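Local coordinates for protein benzoylformate Decarboxylase (Polynucleobacter necessarius, PDB 4K9Q) that binds thiamine diphosphate and magnesium and probably decarboxylates benzoylformate, at residues A[446-460]-A[514-528]. Numbering follows the deposited sequence.
Sequences KTHVIYVVFQNEEYG and FKGTSVIVVPITKEL. With MG (magnesium ion), chain C; TPP (thiamine diphosphate), chain D.
Tyr451 and Val453 of strand 449-455 each give N-H and C=O to strand 517-523 in a parallel ladder; the straightest bond is Ile520 N to Tyr451 O, at 2.8 Å and 172°. Beta-branched residues favour the extended backbone and fill the faces of these inner strands: on one face Val452 CG1 meets Val522 CG2 (3.9 Å) and Ile450 lies alongside Ile520, while on the other Thr517 CG2 reaches the edge of the Tyr451 ring.

At the N-terminal end of the contact, side chains serve backbone carbonyls. The long Lys515 chain bends so that NZ donates to Lys446 O (2.6 Å), and Thr517 OG1 donates to Thr447 O. With CG anti to the backbone N (chi1 -164°), the His448 ring takes Lys515 CA over one face, a CH-pi contact, and NE2 bonds to Ala511 O; a leucine here would probably leave that carbonyl without its mate.

Beyond the strands, the Asn456 amide gives OD1 to magnesium (2.2 Å) and ND2 to diphosphate O3B; with Asp429 it fits the GDG...N motif of thiamine diphosphate enzymes. Glu458 O also binds the metal, while its OE1 bridges Lys463 and, weakly, Lys526. Gly460 N holds O3B (2.7 Å), and a CB there would clash with Leu528 CD2. Sheet pairing thus anchors a polar loop that probably offsets diphosphate charge through metal and N-H groups.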
loop_
_atom_site.group_PDB
_atom_site.type_symbol
_atom_site.label_atom_id
_atom_site.label_comp_id
_atom_site.label_asym_id
_atom_site.label_seq_id
_atom_site.Cartn_x
_atom_site.Cartn_y
_atom_site.Cartn_z
ATOM N N LYS A 446 -23.055 -6.003 32.895
ATOM C CA LYS A 446 -24.454 -5.864 33.313
ATOM C C LYS A 446 -25.220 -4.829 32.488
ATOM O O LYS A 446 -26.059 -4.097 33.012
ATOM C CB LYS A 446 -24.538 -5.556 34.817
ATOM C CG LYS A 446 -23.892 -6.631 35.676
ATOM C CD LYS A 446 -23.986 -6.308 37.158
ATOM C CE LYS A 446 -23.429 -7.453 37.983
ATOM N NZ LYS A 446 -22.021 -7.775 37.602
ATOM N N THR A 447 -24.949 -4.787 31.188
ATOM C CA THR A 447 -25.700 -3.909 30.289
ATOM C C THR A 447 -27.121 -4.419 30.085
ATOM O O THR A 447 -27.368 -5.638 30.034
ATOM C CB THR A 447 -25.021 -3.766 28.895
ATOM O OG1 THR A 447 -24.822 -5.065 28.322
ATOM C CG2 THR A 447 -23.672 -3.065 29.023
ATOM N N HIS A 448 -28.063 -3.488 29.968
ATOM C CA HIS A 448 -29.448 -3.867 29.729
ATOM C C HIS A 448 -29.663 -3.994 28.225
ATOM O O HIS A 448 -29.928 -3.008 27.531
ATOM C CB HIS A 448 -30.405 -2.844 30.333
ATOM C CG HIS A 448 -31.812 -3.341 30.453
ATOM N ND1 HIS A 448 -32.823 -2.586 31.007
ATOM C CD2 HIS A 448 -32.374 -4.518 30.089
ATOM C CE1 HIS A 448 -33.949 -3.276 30.976
ATOM N NE2 HIS A 448 -33.703 -4.455 30.429
ATOM N N VAL A 449 -29.514 -5.221 27.735
ATOM C CA VAL A 449 -29.585 -5.512 26.311
ATOM C C VAL A 449 -30.445 -6.741 26.136
ATOM O O VAL A 449 -30.247 -7.745 26.817
ATOM C CB VAL A 449 -28.177 -5.796 25.718
ATOM C CG1 VAL A 449 -28.284 -6.182 24.235
ATOM C CG2 VAL A 449 -27.252 -4.592 25.897
ATOM N N ILE A 450 -31.392 -6.663 25.213
ATOM C CA ILE A 450 -32.334 -7.745 24.994
ATOM C C ILE A 450 -32.207 -8.209 23.558
ATOM O O ILE A 450 -32.581 -7.484 22.621
ATOM C CB ILE A 450 -33.781 -7.274 25.245
ATOM C CG1 ILE A 450 -33.922 -6.741 26.674
ATOM C CG2 ILE A 450 -34.774 -8.414 24.998
ATOM C CD1 ILE A 450 -35.234 -6.045 26.925
ATOM N N TYR A 451 -31.654 -9.404 23.374
ATOM C CA TYR A 451 -31.503 -9.960 22.040
ATOM C C TYR A 451 -32.717 -10.795 21.706
ATOM O O TYR A 451 -33.005 -11.771 22.393
ATOM C CB TYR A 451 -30.258 -10.840 21.959
ATOM C CG TYR A 451 -28.973 -10.084 22.137
ATOM C CD1 TYR A 451 -28.209 -10.228 23.292
ATOM C CD2 TYR A 451 -28.516 -9.226 21.141
ATOM C CE1 TYR A 451 -27.018 -9.540 23.453
ATOM C CE2 TYR A 451 -27.327 -8.523 21.296
ATOM C CZ TYR A 451 -26.585 -8.687 22.451
ATOM O OH TYR A 451 -25.402 -8.002 22.604
ATOM N N VAL A 452 -33.436 -10.405 20.658
ATOM C CA VAL A 452 -34.531 -11.221 20.158
ATOM C C VAL A 452 -34.048 -11.874 18.875
ATOM O O VAL A 452 -33.787 -11.185 17.879
ATOM C CB VAL A 452 -35.804 -10.395 19.892
ATOM C CG1 VAL A 452 -36.942 -11.302 19.428
ATOM C CG2 VAL A 452 -36.212 -9.641 21.158
ATOM N N VAL A 453 -33.904 -13.193 18.905
ATOM C CA VAL A 453 -33.349 -13.923 17.769
ATOM C C VAL A 453 -34.449 -14.576 16.938
ATOM O O VAL A 453 -35.195 -15.428 17.426
ATOM C CB VAL A 453 -32.350 -15.012 18.220
ATOM C CG1 VAL A 453 -31.716 -15.695 16.997
ATOM C CG2 VAL A 453 -31.285 -14.431 19.122
ATOM N N PHE A 454 -34.535 -14.164 15.681
ATOM C CA PHE A 454 -35.508 -14.703 14.743
ATOM C C PHE A 454 -34.962 -15.969 14.100
ATOM O O PHE A 454 -34.140 -15.914 13.183
ATOM C CB PHE A 454 -35.854 -13.639 13.689
ATOM C CG PHE A 454 -36.633 -12.476 14.250
ATOM C CD1 PHE A 454 -36.032 -11.567 15.107
ATOM C CD2 PHE A 454 -37.964 -12.299 13.918
ATOM C CE1 PHE A 454 -36.755 -10.500 15.636
ATOM C CE2 PHE A 454 -38.693 -11.230 14.428
ATOM C CZ PHE A 454 -38.088 -10.331 15.292
ATOM N N GLN A 455 -35.405 -17.120 14.590
ATOM C CA GLN A 455 -34.805 -18.377 14.161
ATOM C C GLN A 455 -35.562 -19.064 13.018
ATOM O O GLN A 455 -36.544 -19.764 13.247
ATOM C CB GLN A 455 -34.619 -19.328 15.350
ATOM C CG GLN A 455 -33.890 -20.598 14.963
ATOM C CD GLN A 455 -33.602 -21.494 16.139
ATOM O OE1 GLN A 455 -34.511 -21.917 16.856
ATOM N NE2 GLN A 455 -32.337 -21.809 16.333
ATOM N N ASN A 456 -35.093 -18.861 11.784
ATOM C CA ASN A 456 -35.641 -19.574 10.626
ATOM C C ASN A 456 -34.733 -20.701 10.124
ATOM O O ASN A 456 -35.012 -21.329 9.100
ATOM C CB ASN A 456 -36.031 -18.609 9.481
ATOM C CG ASN A 456 -34.873 -17.729 9.036
ATOM O OD1 ASN A 456 -33.741 -17.952 9.435
ATOM N ND2 ASN A 456 -35.159 -16.726 8.209
ATOM N N GLU A 457 -33.666 -20.969 10.877
ATOM C CA GLU A 457 -32.705 -22.027 10.562
ATOM C C GLU A 457 -32.111 -21.917 9.165
ATOM O O GLU A 457 -31.835 -22.929 8.521
ATOM C CB GLU A 457 -33.330 -23.412 10.787
ATOM C CG GLU A 457 -33.873 -23.543 12.194
ATOM C CD GLU A 457 -34.199 -24.971 12.581
ATOM O OE1 GLU A 457 -34.978 -25.618 11.857
ATOM O OE2 GLU A 457 -33.669 -25.438 13.611
ATOM N N GLU A 458 -31.900 -20.687 8.708
ATOM C CA GLU A 458 -31.349 -20.458 7.375
ATOM C C GLU A 458 -30.752 -19.066 7.253
ATOM O O GLU A 458 -31.044 -18.188 8.049
ATOM C CB GLU A 458 -32.454 -20.626 6.320
ATOM C CG GLU A 458 -33.544 -19.544 6.400
ATOM C CD GLU A 458 -34.822 -19.885 5.629
ATOM O OE1 GLU A 458 -34.835 -20.877 4.868
ATOM O OE2 GLU A 458 -35.822 -19.147 5.810
ATOM N N TYR A 459 -29.902 -18.867 6.255
ATOM C CA TYR A 459 -29.514 -17.529 5.858
ATOM C C TYR A 459 -30.605 -17.037 4.896
ATOM O O TYR A 459 -30.458 -17.102 3.675
ATOM C CB TYR A 459 -28.158 -17.567 5.149
ATOM C CG TYR A 459 -26.921 -17.827 6.014
ATOM C CD1 TYR A 459 -26.698 -17.149 7.221
ATOM C CD2 TYR A 459 -25.939 -18.716 5.579
ATOM C CE1 TYR A 459 -25.540 -17.376 7.971
ATOM C CE2 TYR A 459 -24.789 -18.942 6.318
ATOM C CZ TYR A 459 -24.591 -18.269 7.512
ATOM O OH TYR A 459 -23.435 -18.509 8.233
ATOM N N GLY A 460 -31.723 -16.589 5.461
ATOM C CA GLY A 460 -32.928 -16.323 4.690
ATOM C C GLY A 460 -32.745 -15.369 3.530
ATOM O O GLY A 460 -33.197 -15.639 2.409
ATOM N N PHE A 514 -35.622 -6.745 33.697
ATOM C CA PHE A 514 -34.351 -7.288 34.177
ATOM C C PHE A 514 -33.189 -6.456 33.640
ATOM O O PHE A 514 -32.934 -6.440 32.431
ATOM C CB PHE A 514 -34.215 -8.757 33.735
ATOM C CG PHE A 514 -32.877 -9.376 34.060
ATOM C CD1 PHE A 514 -32.552 -9.731 35.362
ATOM C CD2 PHE A 514 -31.953 -9.623 33.062
ATOM C CE1 PHE A 514 -31.325 -10.294 35.659
ATOM C CE2 PHE A 514 -30.725 -10.194 33.355
ATOM C CZ PHE A 514 -30.410 -10.525 34.656
ATOM N N LYS A 515 -32.494 -5.759 34.538
ATOM C CA LYS A 515 -31.377 -4.904 34.157
ATOM C C LYS A 515 -30.130 -5.761 33.935
ATOM O O LYS A 515 -29.296 -5.939 34.833
ATOM C CB LYS A 515 -31.126 -3.834 35.222
ATOM C CG LYS A 515 -30.540 -2.542 34.687
ATOM C CD LYS A 515 -29.105 -2.699 34.177
ATOM C CE LYS A 515 -28.086 -2.648 35.314
ATOM N NZ LYS A 515 -26.705 -2.324 34.823
ATOM N N GLY A 516 -30.019 -6.306 32.732
ATOM C CA GLY A 516 -28.948 -7.226 32.405
ATOM C C GLY A 516 -29.203 -7.696 30.991
ATOM O O GLY A 516 -30.090 -7.176 30.325
ATOM N N THR A 517 -28.436 -8.683 30.547
ATOM C CA THR A 517 -28.494 -9.134 29.162
ATOM C C THR A 517 -29.323 -10.407 29.046
ATOM O O THR A 517 -29.093 -11.372 29.779
ATOM C CB THR A 517 -27.068 -9.354 28.622
ATOM O OG1 THR A 517 -26.382 -8.100 28.615
ATOM C CG2 THR A 517 -27.085 -9.927 27.199
ATOM N N SER A 518 -30.280 -10.391 28.119
ATOM C CA SER A 518 -31.197 -11.507 27.891
ATOM C C SER A 518 -31.183 -11.945 26.425
ATOM O O SER A 518 -30.968 -11.129 25.527
ATOM C CB SER A 518 -32.627 -11.096 28.264
ATOM O OG SER A 518 -32.775 -10.850 29.659
ATOM N N VAL A 519 -31.435 -13.232 26.195
ATOM C CA VAL A 519 -31.623 -13.770 24.854
ATOM C C VAL A 519 -32.985 -14.456 24.773
ATOM O O VAL A 519 -33.302 -15.338 25.578
ATOM C CB VAL A 519 -30.501 -14.764 24.484
ATOM C CG1 VAL A 519 -30.750 -15.393 23.117
ATOM C CG2 VAL A 519 -29.158 -14.058 24.510
ATOM N N ILE A 520 -33.792 -14.029 23.811
ATOM C CA ILE A 520 -35.100 -14.624 23.573
ATOM C C ILE A 520 -35.111 -15.206 22.167
ATOM O O ILE A 520 -35.015 -14.472 21.188
ATOM C CB ILE A 520 -36.214 -13.573 23.717
ATOM C CG1 ILE A 520 -36.139 -12.940 25.110
ATOM C CG2 ILE A 520 -37.586 -14.197 23.454
ATOM C CD1 ILE A 520 -37.110 -11.798 25.342
ATOM N N VAL A 521 -35.218 -16.526 22.069
ATOM C CA VAL A 521 -35.174 -17.188 20.770
ATOM C C VAL A 521 -36.604 -17.444 20.288
ATOM O O VAL A 521 -37.412 -18.050 21.000
ATOM C CB VAL A 521 -34.363 -18.511 20.850
ATOM C CG1 VAL A 521 -34.278 -19.180 19.477
ATOM C CG2 VAL A 521 -32.964 -18.248 21.433
ATOM N N VAL A 522 -36.913 -16.959 19.089
ATOM C CA VAL A 522 -38.241 -17.083 18.515
ATOM C C VAL A 522 -38.170 -17.876 17.208
ATOM O O VAL A 522 -37.654 -17.383 16.204
ATOM C CB VAL A 522 -38.847 -15.697 18.221
ATOM C CG1 VAL A 522 -40.326 -15.839 17.832
ATOM C CG2 VAL A 522 -38.676 -14.774 19.423
ATOM N N PRO A 523 -38.660 -19.124 17.217
ATOM C CA PRO A 523 -38.727 -19.865 15.954
ATOM C C PRO A 523 -39.761 -19.223 15.035
ATOM O O PRO A 523 -40.883 -18.941 15.473
ATOM C CB PRO A 523 -39.202 -21.260 16.377
ATOM C CG PRO A 523 -39.088 -21.304 17.857
ATOM C CD PRO A 523 -39.184 -19.897 18.352
ATOM N N ILE A 524 -39.393 -18.974 13.781
ATOM C CA ILE A 524 -40.325 -18.393 12.832
ATOM C C ILE A 524 -40.406 -19.253 11.583
ATOM O O ILE A 524 -39.582 -20.150 11.374
ATOM C CB ILE A 524 -39.942 -16.943 12.447
ATOM C CG1 ILE A 524 -38.523 -16.893 11.865
ATOM C CG2 ILE A 524 -40.076 -16.024 13.671
ATOM C CD1 ILE A 524 -38.193 -15.583 11.150
ATOM N N THR A 525 -41.408 -18.976 10.762
ATOM C CA THR A 525 -41.545 -19.629 9.478
ATOM C C THR A 525 -40.261 -19.480 8.669
ATOM O O THR A 525 -39.550 -18.467 8.788
ATOM C CB THR A 525 -42.731 -19.045 8.700
ATOM O OG1 THR A 525 -42.837 -19.688 7.425
ATOM C CG2 THR A 525 -42.558 -17.538 8.521
ATOM N N LYS A 526 -39.968 -20.508 7.874
ATOM C CA LYS A 526 -38.826 -20.507 6.970
ATOM C C LYS A 526 -39.211 -19.885 5.638
ATOM O O LYS A 526 -38.345 -19.609 4.804
ATOM C CB LYS A 526 -38.291 -21.929 6.760
ATOM C CG LYS A 526 -37.842 -22.625 8.042
ATOM C CD LYS A 526 -37.400 -24.063 7.784
ATOM C CE LYS A 526 -35.885 -24.195 7.639
ATOM N NZ LYS A 526 -35.324 -23.548 6.417
ATOM N N GLU A 527 -40.507 -19.657 5.437
ATOM C CA GLU A 527 -40.963 -19.011 4.219
ATOM C C GLU A 527 -40.427 -17.593 4.214
ATOM O O GLU A 527 -40.277 -16.972 5.268
ATOM C CB GLU A 527 -42.490 -19.021 4.099
ATOM C CG GLU A 527 -43.109 -20.421 4.062
ATOM C CD GLU A 527 -42.491 -21.327 3.002
ATOM O OE1 GLU A 527 -42.210 -20.843 1.887
ATOM O OE2 GLU A 527 -42.285 -22.526 3.286
ATOM N N LEU A 528 -40.129 -17.089 3.023
ATOM C CA LEU A 528 -39.523 -15.773 2.885
ATOM C C LEU A 528 -40.283 -14.938 1.865
ATOM O O LEU A 528 -40.623 -15.413 0.778
ATOM C CB LEU A 528 -38.058 -15.908 2.452
ATOM C CG LEU A 528 -37.085 -16.585 3.425
ATOM C CD1 LEU A 528 -35.910 -17.172 2.661
ATOM C CD2 LEU A 528 -36.593 -15.587 4.478
HETATM MG MG MG C . -31.932 -16.731 9.575
HETATM N "N1'" TPP D . -20.328 -12.561 6.142
HETATM C "C2'" TPP D . -20.273 -11.273 6.652
HETATM C CM2 TPP D . -19.216 -10.894 7.646
HETATM N "N3'" TPP D . -21.176 -10.310 6.242
HETATM C "C4'" TPP D . -22.146 -10.630 5.325
HETATM N "N4'" TPP D . -23.004 -9.694 4.922
HETATM C "C5'" TPP D . -22.233 -11.933 4.834
HETATM C "C6'" TPP D . -21.312 -12.903 5.228
HETATM C "C7'" TPP D . -23.297 -12.284 3.826
HETATM N N3 TPP D . -24.669 -12.354 4.311
HETATM C C2 TPP D . -25.619 -11.361 4.133
HETATM S S1 TPP D . -27.066 -11.717 4.742
HETATM C C5 TPP D . -26.542 -13.159 5.249
HETATM C C4 TPP D . -25.207 -13.423 4.954
HETATM C CM4 TPP D . -24.458 -14.683 5.308
HETATM C C6 TPP D . -27.555 -14.035 5.931
HETATM C C7 TPP D . -28.134 -13.477 7.221
HETATM O O7 TPP D . -28.837 -14.553 7.797
HETATM P PA TPP D . -29.687 -14.376 9.151
HETATM O O1A TPP D . -28.900 -13.531 10.111
HETATM O O2A TPP D . -30.008 -15.713 9.739
HETATM O O3A TPP D . -30.947 -13.482 8.709
HETATM P PB TPP D . -32.210 -13.910 7.810
HETATM O O1B TPP D . -31.905 -13.467 6.416
HETATM O O2B TPP D . -33.393 -13.156 8.375
HETATM O O3B TPP D . -32.415 -15.391 7.834
HETATM O O HOH W 1 -33.127 -15.112 10.785
HETATM O O HOH W 2 -38.042 -22.248 12.444
HETATM O O HOH W 3 -38.113 -16.664 7.369
#